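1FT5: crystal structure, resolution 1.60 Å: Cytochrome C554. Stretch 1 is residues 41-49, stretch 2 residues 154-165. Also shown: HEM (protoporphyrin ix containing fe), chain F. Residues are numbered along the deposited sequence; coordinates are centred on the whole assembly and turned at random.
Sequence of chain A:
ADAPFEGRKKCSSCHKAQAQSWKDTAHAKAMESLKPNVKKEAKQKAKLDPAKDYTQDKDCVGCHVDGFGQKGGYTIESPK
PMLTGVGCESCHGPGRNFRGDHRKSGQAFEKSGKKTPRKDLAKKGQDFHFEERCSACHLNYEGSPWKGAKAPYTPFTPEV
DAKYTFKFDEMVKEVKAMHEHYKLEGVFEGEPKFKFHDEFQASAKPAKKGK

Stretch 1 41-49: EAKQKAKLD
Stretch 2, residues 154-165: TPFTPEVDAKYT

Residues 41-49 carry the end of a helix that begins earlier in the chain. Residues 41-45 are helical, with phi/psi near -62/-41. Ala46 leaves the helix at -91/8. Lys47 has positive phi, 63/31, and Leu48 is extended at -95/171. Lys47 N bonds Gln44 O at 3.0 Å and Leu48 N bonds Lys43 O at 2.9 Å, so the chain turns tightly here.

Residues 154-165 are mostly loop. Residues 158-160 have helical phi/psi, Asp161 is extended at -163/137, and 162-164 form a 3-10 segment. The nearest CA atoms across the stretches are those of Ala46 and Val160, 6.1 Å apart. End to end, the two stretches run in roughly opposite directions. Together they bury 390 Å².

Lys45 covers the most surface. Its CB points toward the other stretch, and chi1 to chi4 are all t, so the side chain is extended. It runs along Val160, with Lys45 CG 3.7 Å from Val160 CG1 and Lys45 CE 3.2 Å from Val160 O. Its ammonium group reaches Asp161, where Lys45 NZ donates to Asp161 OD2 at 2.7 Å in a salt bridge. Asp161 has chi1 t and chi2 -57°. Lys163 N, within the 3-10 segment that follows, donates to Asp161 OD1 at 2.9 Å.

Phe156 is buried between the helix end and the heme. Its CB points sideways, but chi1 m and chi2 91° bring the ring end nearer to the first stretch. Heme atom C2A lies over one ring face. At the edge, Phe156 CE2 is 3.5 Å from Ala42 O. The same CE2 is 3.6 Å from Ala46 CB, and Phe156 CZ is 3.8 Å from Leu48 CD1. These two methyl contacts are apolar and oblique to the ring. Phe156 N donates to Thr154 OG1 at 3.1 Å.

Val160 has chi1 t. Its CG1 is 4.3 Å from Ala46 CB, so it packs on both Ala46 and the Lys45 chain. Pro155, with a C-gamma exo ring, extends the apolar patch: its CB is 4.3 Å from Ala46 CB, and its CG is 4.0 Å from Leu48 CD1. Leu48 is chi1 m, chi2 t.

A water joins the two backbones. It donates to Ala46 O at 3.2 Å and to Pro155 O at 2.8 Å.

Tyr164, chi1 m and chi2 124°, touches the helix only lightly: Tyr164 OH is 4.2 Å from Ala42 CB. Tyr164 OH donates to heme O2A at 2.6 Å, anchoring the propionate.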

# COMPACT_ATOMS: atom_id res chain seq x y z
N GLU A 41 5.00 3.76 -24.21
CA GLU A 41 5.85 2.64 -24.65
C GLU A 41 5.50 1.38 -23.88
O GLU A 41 5.38 0.29 -24.43
CB GLU A 41 7.32 3.01 -24.41
CG GLU A 41 8.30 1.85 -24.53
CD GLU A 41 9.72 2.32 -24.88
OE1 GLU A 41 10.43 1.53 -25.55
OE2 GLU A 41 10.13 3.46 -24.49
N ALA A 42 5.36 1.51 -22.57
CA ALA A 42 5.01 0.32 -21.78
C ALA A 42 3.65 -0.26 -22.19
O ALA A 42 3.49 -1.50 -22.27
CB ALA A 42 4.99 0.64 -20.22
N LYS A 43 2.69 0.61 -22.45
CA LYS A 43 1.37 0.13 -22.86
C LYS A 43 1.46 -0.61 -24.22
O LYS A 43 0.86 -1.65 -24.38
CB LYS A 43 0.40 1.29 -22.98
CG LYS A 43 -0.01 1.86 -21.58
CD LYS A 43 -0.78 3.16 -21.69
CE LYS A 43 -1.23 3.58 -20.32
NZ LYS A 43 -1.67 5.00 -20.32
N GLN A 44 2.23 -0.05 -25.15
CA GLN A 44 2.35 -0.70 -26.48
C GLN A 44 2.95 -2.09 -26.32
O GLN A 44 2.48 -3.07 -26.95
CB GLN A 44 3.22 0.15 -27.42
CG GLN A 44 2.49 1.39 -27.83
CD GLN A 44 3.21 2.16 -28.93
OE1 GLN A 44 2.58 2.63 -29.89
NE2 GLN A 44 4.52 2.30 -28.80
N LYS A 45 3.98 -2.20 -25.48
CA LYS A 45 4.61 -3.50 -25.26
C LYS A 45 3.60 -4.54 -24.71
O LYS A 45 3.64 -5.72 -25.06
CB LYS A 45 5.79 -3.37 -24.29
CG LYS A 45 6.54 -4.67 -24.09
CD LYS A 45 7.95 -4.47 -23.54
CE LYS A 45 8.81 -5.70 -23.84
NZ LYS A 45 10.23 -5.49 -23.43
N ALA A 46 2.66 -4.07 -23.89
CA ALA A 46 1.65 -4.95 -23.31
C ALA A 46 0.37 -5.08 -24.15
O ALA A 46 -0.62 -5.72 -23.74
CB ALA A 46 1.27 -4.43 -21.89
N LYS A 47 0.44 -4.51 -25.34
CA LYS A 47 -0.66 -4.48 -26.34
C LYS A 47 -1.91 -3.75 -25.91
O LYS A 47 -3.04 -4.09 -26.30
CB LYS A 47 -0.98 -5.89 -26.84
CG LYS A 47 0.24 -6.59 -27.48
CD LYS A 47 0.87 -5.72 -28.58
CE LYS A 47 2.00 -6.44 -29.36
NZ LYS A 47 2.22 -5.77 -30.70
N LEU A 48 -1.71 -2.73 -25.06
CA LEU A 48 -2.79 -1.87 -24.60
C LEU A 48 -2.80 -0.64 -25.54
O LEU A 48 -1.86 -0.44 -26.33
CB LEU A 48 -2.49 -1.41 -23.16
CG LEU A 48 -2.47 -2.60 -22.19
CD1 LEU A 48 -2.06 -2.05 -20.82
CD2 LEU A 48 -3.83 -3.31 -22.10
N ASP A 49 -3.83 0.18 -25.42
CA ASP A 49 -4.01 1.38 -26.28
C ASP A 49 -3.35 2.56 -25.57
O ASP A 49 -3.84 2.99 -24.52
CB ASP A 49 -5.51 1.65 -26.40
CG ASP A 49 -5.84 2.88 -27.29
OD1 ASP A 49 -4.93 3.67 -27.63
OD2 ASP A 49 -7.05 3.03 -27.60
N THR A 154 -3.25 -8.42 -14.17
CA THR A 154 -2.36 -7.35 -14.53
C THR A 154 -1.83 -7.62 -15.96
O THR A 154 -1.50 -8.79 -16.31
CB THR A 154 -1.12 -7.25 -13.59
OG1 THR A 154 -0.25 -6.27 -14.13
CG2 THR A 154 -0.37 -8.65 -13.40
N PRO A 155 -1.84 -6.59 -16.80
CA PRO A 155 -1.31 -6.80 -18.16
C PRO A 155 0.22 -6.90 -18.15
O PRO A 155 0.81 -7.23 -19.18
CB PRO A 155 -1.71 -5.52 -18.92
CG PRO A 155 -2.81 -4.84 -18.11
CD PRO A 155 -2.47 -5.24 -16.65
N PHE A 156 0.84 -6.51 -17.03
CA PHE A 156 2.33 -6.42 -16.95
C PHE A 156 2.90 -7.60 -16.25
O PHE A 156 3.17 -7.61 -15.05
CB PHE A 156 2.72 -5.04 -16.28
CG PHE A 156 2.23 -3.89 -17.11
CD1 PHE A 156 0.96 -3.33 -16.86
CD2 PHE A 156 2.96 -3.46 -18.20
CE1 PHE A 156 0.42 -2.39 -17.69
CE2 PHE A 156 2.39 -2.45 -19.07
CZ PHE A 156 1.10 -1.93 -18.77
N THR A 157 3.18 -8.62 -17.08
CA THR A 157 3.62 -9.90 -16.54
C THR A 157 5.01 -10.27 -17.04
O THR A 157 5.54 -9.62 -17.93
CB THR A 157 2.72 -11.00 -17.07
OG1 THR A 157 2.93 -11.02 -18.48
CG2 THR A 157 1.25 -10.72 -16.85
N PRO A 158 5.61 -11.29 -16.42
CA PRO A 158 6.97 -11.72 -16.87
C PRO A 158 7.00 -12.05 -18.34
O PRO A 158 8.05 -11.88 -18.99
CB PRO A 158 7.29 -12.91 -15.96
CG PRO A 158 6.54 -12.57 -14.70
CD PRO A 158 5.21 -12.00 -15.21
N GLU A 159 5.89 -12.54 -18.91
CA GLU A 159 5.86 -12.76 -20.38
C GLU A 159 6.11 -11.49 -21.16
O GLU A 159 6.79 -11.48 -22.20
CB GLU A 159 4.50 -13.26 -20.87
CG GLU A 159 4.28 -14.67 -20.57
CD GLU A 159 2.94 -15.17 -21.07
OE1 GLU A 159 2.04 -14.36 -21.48
OE2 GLU A 159 2.77 -16.41 -21.04
N VAL A 160 5.48 -10.39 -20.74
CA VAL A 160 5.64 -9.12 -21.42
C VAL A 160 7.09 -8.64 -21.29
O VAL A 160 7.72 -8.24 -22.29
CB VAL A 160 4.68 -8.06 -20.82
CG1 VAL A 160 4.95 -6.70 -21.48
CG2 VAL A 160 3.20 -8.53 -21.04
N ASP A 161 7.62 -8.70 -20.06
CA ASP A 161 8.97 -8.28 -19.79
C ASP A 161 9.42 -8.84 -18.44
O ASP A 161 8.69 -8.78 -17.45
CB ASP A 161 9.05 -6.75 -19.75
CG ASP A 161 10.46 -6.22 -19.81
OD1 ASP A 161 11.27 -6.58 -18.96
OD2 ASP A 161 10.78 -5.43 -20.74
N ALA A 162 10.64 -9.34 -18.38
CA ALA A 162 11.17 -9.94 -17.15
C ALA A 162 11.25 -8.94 -16.00
O ALA A 162 11.33 -9.35 -14.85
CB ALA A 162 12.57 -10.55 -17.44
N LYS A 163 11.22 -7.66 -16.32
CA LYS A 163 11.25 -6.66 -15.27
C LYS A 163 9.99 -6.67 -14.43
O LYS A 163 10.02 -6.14 -13.32
CB LYS A 163 11.50 -5.26 -15.83
CG LYS A 163 10.29 -4.57 -16.35
CD LYS A 163 10.73 -3.61 -17.41
CE LYS A 163 9.90 -2.41 -17.42
NZ LYS A 163 10.51 -1.42 -18.38
N TYR A 164 8.95 -7.35 -14.88
CA TYR A 164 7.70 -7.44 -14.07
C TYR A 164 7.69 -8.69 -13.15
O TYR A 164 6.65 -9.00 -12.52
CB TYR A 164 6.47 -7.44 -15.00
CG TYR A 164 6.36 -6.21 -15.83
CD1 TYR A 164 6.28 -6.30 -17.22
CD2 TYR A 164 6.36 -4.94 -15.27
CE1 TYR A 164 6.22 -5.17 -17.99
CE2 TYR A 164 6.30 -3.80 -16.03
CZ TYR A 164 6.23 -3.89 -17.40
OH TYR A 164 6.22 -2.75 -18.14
N THR A 165 8.80 -9.44 -13.09
CA THR A 165 8.90 -10.56 -12.19
C THR A 165 8.91 -9.95 -10.75
O THR A 165 9.65 -8.97 -10.47
CB THR A 165 10.21 -11.32 -12.41
OG1 THR A 165 10.27 -11.68 -13.81
CG2 THR A 165 10.27 -12.56 -11.52
CHA HEM F . 1.82 -1.22 -13.77
CHB HEM F . -1.64 0.17 -16.85
CHC HEM F . -4.64 -3.22 -14.96
CHD HEM F . -1.22 -4.27 -11.61
C1A HEM F . 1.13 -0.50 -14.78
C2A HEM F . 1.73 0.43 -15.66
C3A HEM F . 0.74 0.85 -16.53
C4A HEM F . -0.44 0.11 -16.13
CMA HEM F . 0.83 1.82 -17.73
CAA HEM F . 3.18 0.83 -15.64
CBA HEM F . 4.07 -0.17 -16.38
CGA HEM F . 5.50 0.34 -16.52
O1A HEM F . 5.79 1.49 -16.14
O2A HEM F . 6.35 -0.46 -16.97
C1B HEM F . -2.77 -0.65 -16.59
C2B HEM F . -3.95 -0.71 -17.43
C3B HEM F . -4.74 -1.68 -16.94
C4B HEM F . -4.09 -2.22 -15.76
CMB HEM F . -4.28 0.21 -18.58
CAB HEM F . -6.10 -2.17 -17.44
CBB HEM F . -6.06 -2.60 -18.93
C1C HEM F . -3.98 -3.76 -13.82
C2C HEM F . -4.56 -4.76 -12.95
C3C HEM F . -3.61 -5.03 -11.97
C4C HEM F . -2.47 -4.20 -12.30
CMC HEM F . -5.95 -5.36 -13.05
CAC HEM F . -3.69 -5.92 -10.77
CBC HEM F . -4.38 -7.28 -10.88
C1D HEM F . -0.09 -3.54 -11.93
C2D HEM F . 1.17 -3.73 -11.30
C3D HEM F . 2.05 -2.89 -11.94
C4D HEM F . 1.30 -2.18 -12.93
CMD HEM F . 1.44 -4.72 -10.16
CAD HEM F . 3.53 -2.76 -11.63
CBD HEM F . 4.45 -3.62 -12.52
CGD HEM F . 5.91 -3.46 -12.13
O1D HEM F . 6.48 -2.42 -12.43
O2D HEM F . 6.45 -4.37 -11.56
NA HEM F . -0.25 -0.67 -15.02
NB HEM F . -2.84 -1.58 -15.56
NC HEM F . -2.72 -3.37 -13.37
ND HEM F . -0.04 -2.60 -12.90
FE HEM F . -1.57 -1.85 -14.01
O HOH W 1 -0.49 -7.98 -21.49